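PDB 2RFB: cytochrome P450 from Picrophilus torridus, which binds heme and probably acts as a monooxygenase, inserting one oxygen atom of O2 into its substrates. Local coordinates for residues Asn190-Arg202 with Leu328-Leu342. Numbering follows the deposited sequence.
With HEM (protoporphyrin IX containing Fe), chain G.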
# COMPACT_ATOMS: atom_id res chain seq x y z
N ASN A 190 1.39 3.86 3.90
CA ASN A 190 0.74 5.15 4.10
C ASN A 190 -0.08 5.61 2.89
O ASN A 190 -1.29 5.54 2.93
CB ASN A 190 1.78 6.21 4.49
CG ASN A 190 2.05 6.28 5.99
OD1 ASN A 190 2.90 7.01 6.41
ND2 ASN A 190 1.29 5.55 6.79
N GLU A 191 0.58 6.05 1.80
CA GLU A 191 -0.14 6.59 0.65
C GLU A 191 -1.16 5.63 0.12
O GLU A 191 -2.25 6.04 -0.30
CB GLU A 191 0.79 7.03 -0.49
CG GLU A 191 0.02 7.26 -1.78
CD GLU A 191 0.84 7.86 -2.97
OE1 GLU A 191 2.01 7.39 -3.25
OE2 GLU A 191 0.26 8.77 -3.65
N THR A 192 -0.83 4.35 0.09
CA THR A 192 -1.76 3.41 -0.46
C THR A 192 -3.05 3.34 0.36
O THR A 192 -4.10 3.34 -0.22
CB THR A 192 -1.18 1.99 -0.58
OG1 THR A 192 -0.63 1.57 0.68
CG2 THR A 192 -0.13 1.91 -1.62
N THR A 193 -2.96 3.29 1.69
CA THR A 193 -4.13 3.28 2.56
C THR A 193 -4.90 4.60 2.46
O THR A 193 -6.14 4.63 2.64
CB THR A 193 -3.74 3.04 4.03
OG1 THR A 193 -3.09 1.77 4.16
CG2 THR A 193 -4.95 3.03 4.93
N THR A 194 -4.17 5.70 2.24
CA THR A 194 -4.81 6.99 2.19
C THR A 194 -5.60 7.00 0.88
O THR A 194 -6.74 7.50 0.79
CB THR A 194 -3.78 8.16 2.24
OG1 THR A 194 -3.02 8.09 3.45
CG2 THR A 194 -4.46 9.52 2.15
N ASN A 195 -4.97 6.49 -0.16
CA ASN A 195 -5.62 6.51 -1.48
C ASN A 195 -6.89 5.63 -1.48
O ASN A 195 -7.90 6.02 -2.00
CB ASN A 195 -4.59 6.18 -2.56
CG ASN A 195 -3.60 7.35 -2.81
OD1 ASN A 195 -3.85 8.52 -2.48
ND2 ASN A 195 -2.48 7.03 -3.44
N LEU A 196 -6.85 4.50 -0.81
CA LEU A 196 -8.01 3.59 -0.71
C LEU A 196 -9.19 4.22 -0.01
O LEU A 196 -10.34 4.09 -0.43
CB LEU A 196 -7.63 2.30 0.02
CG LEU A 196 -8.72 1.20 0.10
CD1 LEU A 196 -9.14 0.70 -1.31
CD2 LEU A 196 -8.26 0.02 0.94
N ILE A 197 -8.89 4.90 1.09
CA ILE A 197 -9.93 5.55 1.86
C ILE A 197 -10.67 6.55 0.98
O ILE A 197 -11.91 6.55 0.95
CB ILE A 197 -9.39 6.19 3.15
CG1 ILE A 197 -9.02 5.08 4.12
CG2 ILE A 197 -10.44 7.13 3.77
CD1 ILE A 197 -8.10 5.52 5.28
N GLY A 198 -9.93 7.37 0.22
CA GLY A 198 -10.54 8.31 -0.72
C GLY A 198 -11.24 7.57 -1.84
O GLY A 198 -12.29 8.00 -2.30
N ASN A 199 -10.71 6.42 -2.28
CA ASN A 199 -11.39 5.71 -3.33
C ASN A 199 -12.70 5.03 -2.83
O ASN A 199 -13.68 4.95 -3.61
CB ASN A 199 -10.46 4.69 -3.98
CG ASN A 199 -9.25 5.35 -4.70
OD1 ASN A 199 -9.22 6.56 -4.94
ND2 ASN A 199 -8.23 4.54 -4.96
N MET A 200 -12.77 4.59 -1.56
CA MET A 200 -14.06 4.09 -1.04
C MET A 200 -15.09 5.21 -0.96
O MET A 200 -16.32 4.98 -1.10
CB MET A 200 -13.94 3.45 0.33
CG MET A 200 -12.87 2.32 0.37
SD MET A 200 -13.07 1.37 1.89
CE MET A 200 -12.39 2.48 3.11
N ILE A 201 -14.61 6.44 -0.76
CA ILE A 201 -15.55 7.54 -0.60
C ILE A 201 -16.08 7.81 -2.01
O ILE A 201 -17.27 8.02 -2.21
CB ILE A 201 -14.90 8.79 0.09
CG1 ILE A 201 -14.64 8.49 1.57
CG2 ILE A 201 -15.75 10.06 -0.07
CD1 ILE A 201 -13.63 9.43 2.24
N ARG A 202 -15.20 7.73 -3.00
CA ARG A 202 -15.64 7.84 -4.37
C ARG A 202 -16.67 6.75 -4.80
O ARG A 202 -17.62 7.01 -5.54
CB ARG A 202 -14.40 7.81 -5.25
CG ARG A 202 -14.69 7.92 -6.68
CD ARG A 202 -13.42 7.99 -7.45
NE ARG A 202 -13.72 8.01 -8.89
CZ ARG A 202 -12.81 7.85 -9.84
NH1 ARG A 202 -11.52 7.67 -9.54
NH2 ARG A 202 -13.17 7.88 -11.10
N LEU A 328 -8.23 14.74 -8.25
CA LEU A 328 -7.52 13.51 -8.26
C LEU A 328 -6.06 13.81 -8.28
O LEU A 328 -5.66 14.82 -8.78
CB LEU A 328 -7.93 12.71 -9.49
CG LEU A 328 -9.34 12.09 -9.42
CD1 LEU A 328 -9.55 11.33 -10.72
CD2 LEU A 328 -9.58 11.17 -8.15
N LEU A 329 -5.26 12.93 -7.72
CA LEU A 329 -3.83 12.98 -7.85
C LEU A 329 -3.45 12.94 -9.34
O LEU A 329 -4.17 12.35 -10.17
CB LEU A 329 -3.21 11.80 -7.12
CG LEU A 329 -3.20 11.89 -5.59
CD1 LEU A 329 -2.98 10.49 -5.00
CD2 LEU A 329 -2.13 12.96 -5.03
N ASP A 330 -2.32 13.56 -9.67
CA ASP A 330 -1.80 13.57 -11.04
C ASP A 330 -0.97 12.34 -11.47
O ASP A 330 -0.89 12.06 -12.67
CB ASP A 330 -1.06 14.89 -11.30
CG ASP A 330 -0.75 15.68 -9.99
OD1 ASP A 330 -0.94 15.13 -8.84
OD2 ASP A 330 -0.31 16.86 -10.13
N ASN A 331 -0.38 11.61 -10.52
CA ASN A 331 0.56 10.55 -10.86
C ASN A 331 -0.14 9.30 -11.48
O ASN A 331 -1.07 8.74 -10.89
CB ASN A 331 1.36 10.21 -9.60
CG ASN A 331 2.39 9.07 -9.81
OD1 ASN A 331 3.07 8.66 -8.85
ND2 ASN A 331 2.51 8.54 -11.03
N LYS A 332 0.30 8.83 -12.64
CA LYS A 332 -0.41 7.72 -13.29
C LYS A 332 -0.21 6.36 -12.63
O LYS A 332 -0.99 5.44 -12.79
CB LYS A 332 -0.16 7.68 -14.79
CG LYS A 332 1.27 7.30 -15.18
CD LYS A 332 1.60 7.73 -16.67
CE LYS A 332 2.55 6.66 -17.37
NZ LYS A 332 1.95 5.25 -17.60
N MET A 333 0.83 6.25 -11.83
CA MET A 333 1.12 5.01 -11.16
C MET A 333 0.15 4.69 -9.99
O MET A 333 0.07 3.55 -9.57
CB MET A 333 2.55 5.06 -10.66
CG MET A 333 2.96 3.78 -9.95
SD MET A 333 4.79 3.76 -9.68
CE MET A 333 4.76 2.47 -8.35
N VAL A 334 -0.58 5.67 -9.48
CA VAL A 334 -1.43 5.43 -8.30
C VAL A 334 -2.80 6.05 -8.59
O VAL A 334 -2.94 6.78 -9.58
CB VAL A 334 -0.84 6.04 -7.00
CG1 VAL A 334 0.59 5.55 -6.76
CG2 VAL A 334 -0.90 7.57 -7.03
N LEU A 335 -3.79 5.80 -7.75
CA LEU A 335 -5.08 6.37 -7.99
C LEU A 335 -5.73 6.83 -6.68
O LEU A 335 -5.99 6.02 -5.77
CB LEU A 335 -5.96 5.35 -8.73
CG LEU A 335 -7.45 5.71 -8.93
CD1 LEU A 335 -7.64 7.00 -9.76
CD2 LEU A 335 -8.25 4.56 -9.54
N GLY A 336 -6.00 8.12 -6.57
CA GLY A 336 -6.50 8.66 -5.34
C GLY A 336 -6.67 10.14 -5.44
O GLY A 336 -6.38 10.76 -6.50
N TYR A 337 -7.14 10.74 -4.36
CA TYR A 337 -7.43 12.16 -4.36
C TYR A 337 -6.24 12.93 -3.82
O TYR A 337 -5.51 12.45 -2.96
CB TYR A 337 -8.66 12.46 -3.47
CG TYR A 337 -9.91 12.03 -4.14
CD1 TYR A 337 -10.28 10.68 -4.17
CD2 TYR A 337 -10.71 12.96 -4.83
CE1 TYR A 337 -11.42 10.26 -4.82
CE2 TYR A 337 -11.87 12.56 -5.46
CZ TYR A 337 -12.21 11.19 -5.44
OH TYR A 337 -13.33 10.76 -6.11
N ASP A 338 -6.04 14.11 -4.36
CA ASP A 338 -5.04 14.98 -3.84
C ASP A 338 -5.66 15.62 -2.61
O ASP A 338 -5.04 15.62 -1.54
CB ASP A 338 -4.67 16.00 -4.89
CG ASP A 338 -3.72 17.08 -4.36
OD1 ASP A 338 -2.92 16.81 -3.45
OD2 ASP A 338 -3.75 18.18 -4.90
N LYS A 339 -6.87 16.15 -2.78
CA LYS A 339 -7.68 16.72 -1.74
C LYS A 339 -9.11 16.27 -1.98
O LYS A 339 -9.56 16.12 -3.14
CB LYS A 339 -7.66 18.25 -1.84
CG LYS A 339 -6.42 18.94 -1.41
CD LYS A 339 -6.51 20.35 -1.88
CE LYS A 339 -5.15 21.01 -1.99
NZ LYS A 339 -4.68 21.41 -0.63
N LEU A 340 -9.86 16.09 -0.89
CA LEU A 340 -11.23 15.61 -0.99
C LEU A 340 -12.14 16.38 -0.04
O LEU A 340 -11.95 16.36 1.19
CB LEU A 340 -11.31 14.12 -0.70
CG LEU A 340 -12.58 13.34 -1.10
CD1 LEU A 340 -12.36 11.82 -1.04
CD2 LEU A 340 -13.75 13.69 -0.18
N PHE A 341 -13.11 17.08 -0.60
CA PHE A 341 -14.04 17.86 0.20
C PHE A 341 -15.42 17.38 -0.10
O PHE A 341 -15.80 17.17 -1.26
CB PHE A 341 -13.97 19.35 -0.14
CG PHE A 341 -12.68 19.96 0.16
CD1 PHE A 341 -11.66 19.94 -0.79
CD2 PHE A 341 -12.45 20.56 1.38
CE1 PHE A 341 -10.43 20.52 -0.52
CE2 PHE A 341 -11.22 21.12 1.66
CZ PHE A 341 -10.20 21.11 0.70
N LEU A 342 -16.16 17.21 0.97
CA LEU A 342 -17.47 16.65 0.92
C LEU A 342 -18.57 17.65 0.69
O LEU A 342 -18.54 18.77 1.14
CB LEU A 342 -17.75 15.95 2.23
CG LEU A 342 -17.95 14.47 2.28
CD1 LEU A 342 -17.00 13.69 1.38
CD2 LEU A 342 -17.84 14.07 3.74
CHA HEM G . 4.06 -4.94 -1.27
CHB HEM G . -0.11 -2.82 -2.81
CHC HEM G . -0.87 -1.38 1.86
CHD HEM G . 3.58 -2.84 3.26
C1A HEM G . 2.98 -4.52 -2.06
C2A HEM G . 2.78 -4.86 -3.45
C3A HEM G . 1.61 -4.25 -3.85
C4A HEM G . 1.09 -3.58 -2.72
CMA HEM G . 0.82 -4.21 -5.25
CAA HEM G . 3.75 -5.75 -4.30
CBA HEM G . 4.84 -4.92 -5.02
CGA HEM G . 5.58 -5.93 -5.86
O1A HEM G . 5.09 -7.10 -6.06
O2A HEM G . 6.67 -5.55 -6.34
C1B HEM G . -0.70 -2.26 -1.66
C2B HEM G . -2.03 -1.71 -1.55
C3B HEM G . -2.14 -1.33 -0.23
C4B HEM G . -0.95 -1.64 0.45
CMB HEM G . -3.03 -1.63 -2.78
CAB HEM G . -3.23 -0.63 0.73
CBB HEM G . -4.63 -0.59 0.45
C1C HEM G . 0.20 -1.69 2.77
C2C HEM G . 0.38 -1.52 4.24
C3C HEM G . 1.64 -1.94 4.54
C4C HEM G . 2.28 -2.33 3.35
CMC HEM G . -0.60 -0.97 5.37
CAC HEM G . 2.31 -2.01 5.97
CBC HEM G . 3.49 -1.43 6.24
C1D HEM G . 4.11 -3.56 2.14
C2D HEM G . 5.40 -4.20 2.08
C3D HEM G . 5.50 -4.80 0.67
C4D HEM G . 4.28 -4.50 0.04
CMD HEM G . 6.51 -4.26 3.18
CAD HEM G . 6.63 -5.62 -0.06
CBD HEM G . 6.46 -7.10 0.35
CGD HEM G . 7.52 -7.94 -0.30
O1D HEM G . 8.17 -7.43 -1.26
O2D HEM G . 7.71 -9.11 0.14
NA HEM G . 1.91 -3.74 -1.62
NB HEM G . -0.06 -2.23 -0.39
NC HEM G . 1.41 -2.20 2.30
ND HEM G . 3.46 -3.75 0.89
FE HEM G . 1.65 -3.17 0.40
O HOH W 1 -5.73 10.15 -1.38
O HOH W 2 -8.00 8.92 -2.21
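Asn-199 and Asn-195, one turn apart on helix 175-206, meet the backbone of Leu-335 to Tyr-337 in the C-terminal loop of the P450 fold. This helix corresponds to the long distal helix of the family that crosses the heme, and its other side carries Thr-192, Thr-193 and Leu-196 against the porphyrin. The Asn-199 amide lies with Leu-335 O nearly in its own plane, and ND2 donates to that oxygen (2.8 Å, N-H...O angle 162°) from above the carbonyl plane. ND2 also donates a hydrogen bond to Tyr-229 O, so one amide nitrogen serves two carbonyls. A leucine at this position is likely to leave both carbonyl oxygens without their shared donor, and the direct hydrogen bond between helix and loop would go. The side chains of Asn-195 and Leu-329 cross at about a right angle, Leu-329 CD1 lying 3.3 Å from Asn-195 OD1, while ND2 bonds weakly back to Glu-191 OE2. At the far end Arg-202, extended with CG anti to the backbone N, lays CB, CG and CD beside the Tyr-337 hydroxyl, which is hydrogen-bonded to Tyr-323 OH; guanidinium and ring stand 88° apart, and NE forms a salt bridge with Glu-206. Leu-328 CD2 sits over the centre of one ring face, Leu-340 CD1 near the rim of the other. Two waters bridge Asn-195 and Tyr-337: one donates to Asn-195 OD1 and Tyr-337 O, the other donates to Asn-195 O and accepts from Tyr-337 N.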